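Local coordinates for member of s1p family of ribosomal proteins (Pyrococcus furiosus, PDB 5YH1), which probably acts as a nuclease on nucleic acids, its DHH domain, the part modelled here, holding a manganese ion, at residues F27-E35 / E235-A243; R56-D67 / D128-N138. All coordinates share one frame; numbering follows the deposited sequence.

Starting from the N terminus, the chain runs through helix 2-20 and the loop that leads into helix 32-53; that loop and the first turn of the helix form one half of contact 1. Strand 58-63 follows, then helix 66-86, strand 97-102 and helix 109-126, before strand 132-136 lies down beside 58-63 and closes contact 2 over 60 intervening residues. Only after a further run through the rest of the parallel sheet and several helices does helix 234-245 close contact 1, so that contact 2 nests wholly inside its loop. Contact 2 joins neighbouring central strands and places two manganese ligands; contact 1, 24 Å away between centres, ties an N-terminal loop to a later helix.

Contact 1 of 2, residues F27-E35 / E235-A243; sequences FLVKSEVLE and EFYQYLEYA
Gln238 sets off with CG anti to its carbonyl carbon (chi1 -63°) and stays extended beyond it, which carries the amide alongside the backbone of Lys30. There it grips one residue twice: Gln238 OE1 takes Lys30 N at 2.8 Å, and Gln238 NE2 gives to Lys30 O at 3.0 Å, in the carbonyl plane and on a lone pair. With both ends held, the amide has little freedom to flip. One residue on, Ser31 holds OG anti to the backbone N (chi1 174°) and uses it both ways. Ser31 OG donates to the anti lone pair of Glu235 OE1 at 2.6 Å, and Ser31 OG accepts from Leu34 N in a nearly straight bond of 3.1 Å. Glu235 OE2 bonds the hydroxyl of Tyr194. Behind these polar grips sits Val29, whose side chain meets that of Tyr239 at about a right angle. Val29 CG1 stands over the centre of the Tyr239 ring, 3.6 Å from the centroid in a CH-pi contact, and Val29 CG2 reaches the phenol end. Tyr239 OH bonds Glu205, and Leu34 CD1 rests 3.7 Å from Tyr239 OH. Farther along the helix, Tyr242 OH donates to Leu28 O in the plane of its own ring, a bond so short in the model that its exact length is doubtful, and Leu28 CB packs 3.8 Å from Tyr242 CE2. Together they tether the loop before helix 32-53 to about two turns of helix 234-245, ending in a serine N-cap whose hydroxyl is also held by Glu235 of helix 234-245.

Contact 2 of 2, residues R56-D67 / D128-N138; sequences RPIILRHHADTD and DELPLVVIVDN. With MN (manganese (II) ion), chain F.
Water 1 is gripped from three directions, hydrogen-bonded to Asp65 and Asp137 and bound to manganese. Water 1 lies 2.5 Å from Asp137 OD2, 2.7 Å from Asp65 OD2 and 2.2 Å from the manganese. Asp65 also caps the start of helix 66-86 through Gly68 N. The two aspartates that bind the ion each give one oxygen, Asp67 OD2 at 2.1 Å and Asp137 OD1 at 2.3 Å from it, with their carboxylate planes 84° apart. Water 2, His163 and Asp229 complete the site, and Gly200 N holds the other oxygen of Asp67. All this sits at the C-terminal ends of two parallel strands, 58-63 and 132-136, whose directions differ by 14°. Alternating backbone bonds run from Pro57 O and Leu132 N to His63 N and Val136 O. On one face Leu60 CD2 meets Val136 CG2; on the other Ile59 lies side by side with Pro131, CD1 to CG 3.6 Å. At the far end Arg56 starts extended (chi1 -180°) and bends at chi3, so that Leu130 O lies at the guanidinium edge, near its plane, 2.8 Å from Arg56 NH1. Glu129 CB lies over one guanidinium face, and Glu129 OE2 is 3.8 Å from Arg56 NH2, a long pair of charges with no N-H pointing at the oxygen; Glu54 takes the NE. With a leucine here, Leu130 O would probably lose its donor, and Glu129 and Glu54 the positive charge beside them. At the metal end, a manganese-bound water held between two carboxylates is consistent with the metal-dependent phosphodiester hydrolysis known in the DHH family.

Contact 1 of 2, residues F27-E35 / E235-A243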
loop_
_atom_site.group_PDB
_atom_site.type_symbol
_atom_site.label_atom_id
_atom_site.label_comp_id
_atom_site.label_asym_id
_atom_site.label_seq_id
_atom_site.Cartn_x
_atom_site.Cartn_y
_atom_site.Cartn_z
ATOM N N PHE A 27 -33.763 17.702 19.689
ATOM C CA PHE A 27 -33.064 16.421 19.636
ATOM C C PHE A 27 -34.038 15.251 19.538
ATOM O O PHE A 27 -35.228 15.406 19.794
ATOM C CB PHE A 27 -32.196 16.261 20.870
ATOM C CG PHE A 27 -31.172 17.338 21.024
ATOM C CD1 PHE A 27 -30.146 17.468 20.102
ATOM C CD2 PHE A 27 -31.234 18.225 22.088
ATOM C CE1 PHE A 27 -29.188 18.459 20.240
ATOM C CE2 PHE A 27 -30.290 19.219 22.230
ATOM C CZ PHE A 27 -29.260 19.339 21.305
ATOM N N LEU A 28 -33.525 14.079 19.169
ATOM C CA LEU A 28 -34.352 12.880 18.994
ATOM C C LEU A 28 -34.712 12.209 20.314
ATOM O O LEU A 28 -35.623 11.388 20.362
ATOM C CB LEU A 28 -33.635 11.865 18.105
ATOM C CG LEU A 28 -33.485 12.259 16.643
ATOM C CD1 LEU A 28 -32.484 11.336 15.954
ATOM C CD2 LEU A 28 -34.830 12.214 15.939
ATOM N N VAL A 29 -33.982 12.563 21.365
ATOM C CA VAL A 29 -34.108 11.956 22.681
ATOM C C VAL A 29 -33.996 13.054 23.736
ATOM O O VAL A 29 -33.545 14.159 23.419
ATOM C CB VAL A 29 -32.971 10.945 22.930
ATOM C CG1 VAL A 29 -32.986 9.849 21.873
ATOM C CG2 VAL A 29 -31.615 11.642 22.944
ATOM N N LYS A 30 -34.372 12.739 24.980
ATOM C CA LYS A 30 -34.159 13.640 26.117
ATOM C C LYS A 30 -32.758 13.441 26.662
ATOM O O LYS A 30 -32.333 12.307 26.883
ATOM C CB LYS A 30 -35.163 13.385 27.259
ATOM C CG LYS A 30 -36.613 13.188 26.827
ATOM C CD LYS A 30 -37.590 13.913 27.755
ATOM C CE LYS A 30 -38.968 13.255 27.789
ATOM N NZ LYS A 30 -39.052 12.198 28.839
ATOM N N SER A 31 -32.051 14.541 26.909
ATOM C CA SER A 31 -30.661 14.479 27.335
ATOM C C SER A 31 -30.178 15.851 27.797
ATOM O O SER A 31 -30.141 16.792 27.008
ATOM C CB SER A 31 -29.771 14.021 26.166
ATOM O OG SER A 31 -28.391 14.089 26.504
ATOM N N GLU A 32 -29.797 15.957 29.063
ATOM C CA GLU A 32 -29.216 17.195 29.574
ATOM C C GLU A 32 -27.843 17.460 28.947
ATOM O O GLU A 32 -27.446 18.612 28.763
ATOM C CB GLU A 32 -29.118 17.148 31.102
ATOM C CG GLU A 32 -30.466 17.311 31.792
ATOM C CD GLU A 32 -31.049 18.701 31.587
ATOM O OE1 GLU A 32 -30.501 19.669 32.166
ATOM O OE2 GLU A 32 -32.046 18.829 30.837
ATOM N N VAL A 33 -27.130 16.389 28.616
ATOM C CA VAL A 33 -25.832 16.508 27.956
ATOM C C VAL A 33 -25.990 17.168 26.582
ATOM O O VAL A 33 -25.321 18.152 26.288
ATOM C CB VAL A 33 -25.115 15.153 27.867
ATOM C CG1 VAL A 33 -23.830 15.269 27.055
ATOM C CG2 VAL A 33 -24.797 14.659 29.274
ATOM N N LEU A 34 -26.906 16.666 25.764
ATOM C CA LEU A 34 -27.145 17.274 24.460
ATOM C C LEU A 34 -27.587 18.725 24.598
ATOM O O LEU A 34 -27.107 19.588 23.849
ATOM C CB LEU A 34 -28.174 16.495 23.662
ATOM C CG LEU A 34 -27.666 15.173 23.085
ATOM C CD1 LEU A 34 -28.815 14.383 22.494
ATOM C CD2 LEU A 34 -26.580 15.402 22.034
ATOM N N GLU A 35 -28.485 18.999 25.553
ATOM C CA GLU A 35 -28.948 20.372 25.790
ATOM C C GLU A 35 -27.776 21.286 26.091
ATOM O O GLU A 35 -27.694 22.369 25.550
ATOM C CB GLU A 35 -29.974 20.454 26.933
ATOM C CG GLU A 35 -31.332 19.859 26.601
ATOM C CD GLU A 35 -32.021 20.515 25.412
ATOM O OE1 GLU A 35 -31.751 21.700 25.115
ATOM O OE2 GLU A 35 -32.854 19.841 24.772
ATOM N N GLU A 235 -29.548 7.863 26.912
ATOM C CA GLU A 235 -29.832 8.314 25.548
ATOM C C GLU A 235 -29.930 7.143 24.574
ATOM O O GLU A 235 -30.757 7.166 23.666
ATOM C CB GLU A 235 -28.752 9.290 25.049
ATOM C CG GLU A 235 -28.735 10.643 25.754
ATOM C CD GLU A 235 -27.827 10.710 26.961
ATOM O OE1 GLU A 235 -27.533 11.836 27.389
ATOM O OE2 GLU A 235 -27.400 9.672 27.491
ATOM N N PHE A 236 -29.084 6.130 24.765
ATOM C CA PHE A 236 -29.007 4.994 23.838
ATOM C C PHE A 236 -30.327 4.224 23.868
ATOM O O PHE A 236 -30.889 3.875 22.825
ATOM C CB PHE A 236 -27.812 4.089 24.192
ATOM C CG PHE A 236 -27.783 2.765 23.466
ATOM C CD1 PHE A 236 -27.678 2.709 22.082
ATOM C CD2 PHE A 236 -27.809 1.568 24.179
ATOM C CE1 PHE A 236 -27.627 1.493 21.417
ATOM C CE2 PHE A 236 -27.756 0.338 23.518
ATOM C CZ PHE A 236 -27.669 0.304 22.131
ATOM N N TYR A 237 -30.839 4.010 25.073
ATOM C CA TYR A 237 -32.045 3.206 25.244
ATOM C C TYR A 237 -33.252 3.906 24.644
ATOM O O TYR A 237 -34.165 3.245 24.182
ATOM C CB TYR A 237 -32.221 2.806 26.716
ATOM C CG TYR A 237 -31.061 1.940 27.174
ATOM C CD1 TYR A 237 -30.876 0.656 26.649
ATOM C CD2 TYR A 237 -30.125 2.412 28.081
ATOM C CE1 TYR A 237 -29.803 -0.141 27.041
ATOM C CE2 TYR A 237 -29.047 1.619 28.479
ATOM C CZ TYR A 237 -28.897 0.346 27.954
ATOM O OH TYR A 237 -27.832 -0.440 28.348
ATOM N N GLN A 238 -33.222 5.239 24.577
ATOM C CA GLN A 238 -34.219 5.980 23.797
ATOM C C GLN A 238 -33.969 5.843 22.293
ATOM O O GLN A 238 -34.908 5.634 21.520
ATOM C CB GLN A 238 -34.221 7.464 24.171
ATOM C CG GLN A 238 -34.601 7.764 25.620
ATOM C CD GLN A 238 -34.452 9.241 25.948
ATOM O OE1 GLN A 238 -35.221 10.081 25.463
ATOM N NE2 GLN A 238 -33.462 9.569 26.761
ATOM N N TYR A 239 -32.712 6.004 21.871
ATOM C CA TYR A 239 -32.370 5.922 20.441
ATOM C C TYR A 239 -32.812 4.574 19.842
ATOM O O TYR A 239 -33.242 4.514 18.701
ATOM C CB TYR A 239 -30.862 6.133 20.208
ATOM C CG TYR A 239 -30.394 7.580 20.206
ATOM C CD1 TYR A 239 -30.925 8.502 19.308
ATOM C CD2 TYR A 239 -29.396 8.015 21.073
ATOM C CE1 TYR A 239 -30.487 9.813 19.281
ATOM C CE2 TYR A 239 -28.949 9.336 21.056
ATOM C CZ TYR A 239 -29.499 10.228 20.155
ATOM O OH TYR A 239 -29.080 11.545 20.133
ATOM N N LEU A 240 -32.712 3.505 20.619
ATOM C CA LEU A 240 -33.139 2.170 20.173
ATOM C C LEU A 240 -34.576 2.092 19.645
ATOM O O LEU A 240 -34.882 1.274 18.767
ATOM C CB LEU A 240 -33.002 1.167 21.315
ATOM C CG LEU A 240 -31.592 0.679 21.646
ATOM C CD1 LEU A 240 -31.662 -0.214 22.880
ATOM C CD2 LEU A 240 -30.961 -0.072 20.474
ATOM N N GLU A 241 -35.460 2.920 20.189
ATOM C CA GLU A 241 -36.857 2.927 19.768
ATOM C C GLU A 241 -37.027 3.303 18.295
ATOM O O GLU A 241 -37.920 2.786 17.624
ATOM C CB GLU A 241 -37.673 3.855 20.678
ATOM C CG GLU A 241 -37.885 3.282 22.073
ATOM C CD GLU A 241 -38.913 2.163 22.059
ATOM O OE1 GLU A 241 -40.117 2.477 21.915
ATOM O OE2 GLU A 241 -38.520 0.976 22.155
ATOM N N TYR A 242 -36.161 4.175 17.774
ATOM C CA TYR A 242 -36.228 4.546 16.353
ATOM C C TYR A 242 -35.824 3.391 15.436
ATOM O O TYR A 242 -36.306 3.289 14.309
ATOM C CB TYR A 242 -35.340 5.749 16.057
ATOM C CG TYR A 242 -35.795 7.022 16.730
ATOM C CD1 TYR A 242 -36.844 7.771 16.208
ATOM C CD2 TYR A 242 -35.174 7.474 17.881
ATOM C CE1 TYR A 242 -37.260 8.936 16.825
ATOM C CE2 TYR A 242 -35.584 8.629 18.500
ATOM C CZ TYR A 242 -36.626 9.354 17.971
ATOM O OH TYR A 242 -37.011 10.514 18.598
ATOM N N ALA A 243 -34.926 2.536 15.916
ATOM C CA ALA A 243 -34.524 1.350 15.167
ATOM C C ALA A 243 -35.670 0.346 15.175
ATOM O O ALA A 243 -35.980 -0.252 14.150
ATOM C CB ALA A 243 -33.261 0.731 15.764
#

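Contact 2 of 2, residues R56-D67 / D128-N138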
loop_
_atom_site.group_PDB
_atom_site.type_symbol
_atom_site.label_atom_id
_atom_site.label_comp_id
_atom_site.label_asym_id
_atom_site.label_seq_id
_atom_site.Cartn_x
_atom_site.Cartn_y
_atom_site.Cartn_z
ATOM N N ARG A 56 -17.650 25.793 -0.959
ATOM C CA ARG A 56 -16.366 25.372 -0.419
ATOM C C ARG A 56 -16.372 23.856 -0.225
ATOM O O ARG A 56 -17.362 23.307 0.264
ATOM C CB ARG A 56 -16.115 26.063 0.918
ATOM C CG ARG A 56 -14.792 25.691 1.570
ATOM C CD ARG A 56 -14.630 26.347 2.931
ATOM N NE ARG A 56 -14.729 27.806 2.856
ATOM C CZ ARG A 56 -13.706 28.647 2.672
ATOM N NH1 ARG A 56 -12.453 28.219 2.540
ATOM N NH2 ARG A 56 -13.942 29.952 2.627
ATOM N N PRO A 57 -15.270 23.172 -0.586
ATOM C CA PRO A 57 -15.240 21.730 -0.358
ATOM C C PRO A 57 -15.175 21.370 1.115
ATOM O O PRO A 57 -14.787 22.194 1.947
ATOM C CB PRO A 57 -13.967 21.258 -1.078
ATOM C CG PRO A 57 -13.165 22.471 -1.356
ATOM C CD PRO A 57 -14.070 23.665 -1.287
ATOM N N ILE A 58 -15.582 20.141 1.419
ATOM C CA ILE A 58 -15.548 19.603 2.760
ATOM C C ILE A 58 -14.806 18.275 2.733
ATOM O O ILE A 58 -15.067 17.429 1.877
ATOM C CB ILE A 58 -16.978 19.391 3.292
ATOM C CG1 ILE A 58 -17.677 20.741 3.458
ATOM C CG2 ILE A 58 -16.970 18.612 4.606
ATOM C CD1 ILE A 58 -19.145 20.623 3.826
ATOM N N ILE A 59 -13.875 18.107 3.666
ATOM C CA ILE A 59 -13.270 16.809 3.937
ATOM C C ILE A 59 -13.792 16.330 5.278
ATOM O O ILE A 59 -13.637 17.020 6.290
ATOM C CB ILE A 59 -11.743 16.869 4.086
ATOM C CG1 ILE A 59 -11.103 17.534 2.893
ATOM C CG2 ILE A 59 -11.176 15.461 4.250
ATOM C CD1 ILE A 59 -9.625 17.774 3.126
ATOM N N LEU A 60 -14.391 15.146 5.277
ATOM C CA LEU A 60 -14.843 14.504 6.505
ATOM C C LEU A 60 -13.985 13.271 6.791
ATOM O O LEU A 60 -14.015 12.295 6.044
ATOM C CB LEU A 60 -16.330 14.149 6.404
ATOM C CG LEU A 60 -17.046 13.852 7.724
ATOM C CD1 LEU A 60 -18.546 13.941 7.557
ATOM C CD2 LEU A 60 -16.678 12.481 8.271
ATOM N N ARG A 61 -13.218 13.336 7.874
ATOM C CA ARG A 61 -12.421 12.215 8.370
ATOM C C ARG A 61 -13.143 11.575 9.535
ATOM O O ARG A 61 -13.620 12.288 10.425
ATOM C CB ARG A 61 -11.074 12.709 8.882
ATOM C CG ARG A 61 -10.055 12.992 7.806
ATOM C CD ARG A 61 -9.133 11.805 7.639
ATOM N NE ARG A 61 -8.304 11.929 6.447
ATOM C CZ ARG A 61 -7.777 10.895 5.801
ATOM N NH1 ARG A 61 -7.981 9.654 6.231
ATOM N NH2 ARG A 61 -7.033 11.101 4.729
ATOM N N HIS A 62 -13.203 10.244 9.548
ATOM C CA HIS A 62 -13.789 9.511 10.661
ATOM C C HIS A 62 -13.037 8.230 10.972
ATOM O O HIS A 62 -12.481 7.584 10.082
ATOM C CB HIS A 62 -15.271 9.199 10.397
ATOM C CG HIS A 62 -15.505 8.240 9.271
ATOM N ND1 HIS A 62 -15.350 6.878 9.410
ATOM C CD2 HIS A 62 -15.893 8.444 7.991
ATOM C CE1 HIS A 62 -15.625 6.285 8.265
ATOM N NE2 HIS A 62 -15.960 7.211 7.389
ATOM N N HIS A 63 -13.045 7.851 12.240
ATOM C CA HIS A 63 -12.485 6.577 12.658
ATOM C C HIS A 63 -13.199 5.426 11.939
ATOM O O HIS A 63 -14.400 5.510 11.669
ATOM C CB HIS A 63 -12.595 6.425 14.169
ATOM C CG HIS A 63 -11.854 5.249 14.704
ATOM N ND1 HIS A 63 -12.487 4.182 15.305
ATOM C CD2 HIS A 63 -10.536 4.954 14.703
ATOM C CE1 HIS A 63 -11.586 3.282 15.659
ATOM N NE2 HIS A 63 -10.393 3.730 15.310
ATOM N N ALA A 64 -12.450 4.368 11.628
ATOM C CA ALA A 64 -12.922 3.297 10.756
ATOM C C ALA A 64 -13.581 2.143 11.524
ATOM O O ALA A 64 -13.247 0.978 11.307
ATOM C CB ALA A 64 -11.770 2.763 9.905
ATOM N N ASP A 65 -14.508 2.458 12.425
ATOM C CA ASP A 65 -15.315 1.426 13.067
ATOM C C ASP A 65 -16.795 1.766 12.949
ATOM O O ASP A 65 -17.162 2.769 12.320
ATOM C CB ASP A 65 -14.866 1.178 14.513
ATOM C CG ASP A 65 -15.107 2.358 15.434
ATOM O OD1 ASP A 65 -15.605 3.426 15.009
ATOM O OD2 ASP A 65 -14.754 2.223 16.614
ATOM N N THR A 66 -17.644 0.922 13.522
ATOM C CA THR A 66 -19.076 1.059 13.335
ATOM C C THR A 66 -19.565 2.453 13.730
ATOM O O THR A 66 -20.263 3.102 12.955
ATOM C CB THR A 66 -19.854 -0.050 14.083
ATOM O OG1 THR A 66 -19.638 -1.303 13.418
ATOM C CG2 THR A 66 -21.352 0.242 14.098
ATOM N N ASP A 67 -19.166 2.915 14.910
ATOM C CA ASP A 67 -19.589 4.235 15.414
ATOM C C ASP A 67 -19.102 5.349 14.482
ATOM O O ASP A 67 -19.868 6.241 14.105
ATOM C CB ASP A 67 -19.068 4.432 16.841
ATOM C CG ASP A 67 -19.508 5.752 17.470
ATOM O OD1 ASP A 67 -20.705 6.096 17.387
ATOM O OD2 ASP A 67 -18.643 6.438 18.067
ATOM N N ASP A 128 -10.362 25.912 -6.508
ATOM C CA ASP A 128 -11.199 25.632 -5.333
ATOM C C ASP A 128 -10.660 26.343 -4.098
ATOM O O ASP A 128 -9.447 26.443 -3.906
ATOM C CB ASP A 128 -11.225 24.133 -5.012
ATOM C CG ASP A 128 -11.934 23.312 -6.057
ATOM O OD1 ASP A 128 -12.823 23.837 -6.743
ATOM O OD2 ASP A 128 -11.604 22.122 -6.192
ATOM N N GLU A 129 -11.561 26.808 -3.248
ATOM C CA GLU A 129 -11.177 27.246 -1.914
ATOM C C GLU A 129 -10.654 26.051 -1.120
ATOM O O GLU A 129 -10.956 24.895 -1.430
ATOM C CB GLU A 129 -12.378 27.840 -1.179
ATOM C CG GLU A 129 -12.956 29.098 -1.803
ATOM C CD GLU A 129 -12.164 30.335 -1.450
ATOM O OE1 GLU A 129 -10.994 30.436 -1.857
ATOM O OE2 GLU A 129 -12.716 31.216 -0.761
ATOM N N LEU A 130 -9.870 26.335 -0.091
ATOM C CA LEU A 130 -9.420 25.301 0.823
ATOM C C LEU A 130 -10.616 24.816 1.650
ATOM O O LEU A 130 -11.527 25.590 1.955
ATOM C CB LEU A 130 -8.306 25.818 1.720
ATOM C CG LEU A 130 -7.028 26.265 1.004
ATOM C CD1 LEU A 130 -5.995 26.681 2.036
ATOM C CD2 LEU A 130 -6.460 25.191 0.090
ATOM N N PRO A 131 -10.639 23.525 1.978
ATOM C CA PRO A 131 -11.856 22.937 2.541
ATOM C C PRO A 131 -12.085 23.253 4.006
ATOM O O PRO A 131 -11.175 23.686 4.702
ATOM C CB PRO A 131 -11.625 21.432 2.377
ATOM C CG PRO A 131 -10.143 21.290 2.366
ATOM C CD PRO A 131 -9.639 22.500 1.647
ATOM N N LEU A 132 -13.325 23.056 4.437
ATOM C CA LEU A 132 -13.643 22.884 5.838
ATOM C C LEU A 132 -13.335 21.424 6.150
ATOM O O LEU A 132 -13.761 20.522 5.418
ATOM C CB LEU A 132 -15.128 23.169 6.093
ATOM C CG LEU A 132 -15.671 22.929 7.505
ATOM C CD1 LEU A 132 -15.102 23.965 8.455
ATOM C CD2 LEU A 132 -17.194 22.972 7.515
ATOM N N VAL A 133 -12.594 21.204 7.227
ATOM C CA VAL A 133 -12.262 19.867 7.692
ATOM C C VAL A 133 -13.131 19.505 8.902
ATOM O O VAL A 133 -13.172 20.252 9.899
ATOM C CB VAL A 133 -10.767 19.775 8.056
ATOM C CG1 VAL A 133 -10.435 18.417 8.654
ATOM C CG2 VAL A 133 -9.907 20.029 6.819
ATOM N N VAL A 134 -13.835 18.375 8.791
ATOM C CA VAL A 134 -14.685 17.843 9.861
ATOM C C VAL A 134 -14.134 16.487 10.264
ATOM O O VAL A 134 -14.071 15.576 9.429
ATOM C CB VAL A 134 -16.151 17.668 9.405
ATOM C CG1 VAL A 134 -17.022 17.185 10.558
ATOM C CG2 VAL A 134 -16.702 18.967 8.826
ATOM N N ILE A 135 -13.718 16.363 11.527
ATOM C CA ILE A 135 -13.157 15.124 12.055
ATOM C C ILE A 135 -14.153 14.542 13.044
ATOM O O ILE A 135 -14.649 15.267 13.916
ATOM C CB ILE A 135 -11.853 15.333 12.840
ATOM C CG1 ILE A 135 -10.969 16.392 12.194
ATOM C CG2 ILE A 135 -11.121 13.999 12.994
ATOM C CD1 ILE A 135 -10.388 15.974 10.860
ATOM N N VAL A 136 -14.406 13.238 12.936
ATOM C CA VAL A 136 -15.518 12.598 13.645
ATOM C C VAL A 136 -15.073 11.275 14.249
ATOM O O VAL A 136 -14.436 10.454 13.573
ATOM C CB VAL A 136 -16.690 12.346 12.684
ATOM C CG1 VAL A 136 -17.856 11.681 13.400
ATOM C CG2 VAL A 136 -17.124 13.651 12.031
ATOM N N ASP A 137 -15.417 11.076 15.519
ATOM C CA ASP A 137 -14.975 9.923 16.320
ATOM C C ASP A 137 -13.454 9.861 16.532
ATOM O O ASP A 137 -12.917 8.898 17.084
ATOM C CB ASP A 137 -15.513 8.606 15.741
ATOM C CG ASP A 137 -15.478 7.474 16.753
ATOM O OD1 ASP A 137 -15.847 7.711 17.932
ATOM O OD2 ASP A 137 -15.058 6.358 16.382
ATOM N N ASN A 138 -12.781 10.923 16.112
ATOM C CA ASN A 138 -11.363 11.140 16.312
ATOM C C ASN A 138 -11.271 12.649 16.471
ATOM O O ASN A 138 -12.260 13.345 16.228
ATOM C CB ASN A 138 -10.558 10.737 15.064
ATOM C CG ASN A 138 -10.080 9.298 15.085
ATOM O OD1 ASN A 138 -10.309 8.556 16.035
ATOM N ND2 ASN A 138 -9.406 8.890 14.005
HETATM MN MN MN F . -16.818 5.896 18.987
HETATM O O HOH W 1 -15.996 4.412 17.637
HETATM O O HOH W 2 -15.192 5.065 20.259
#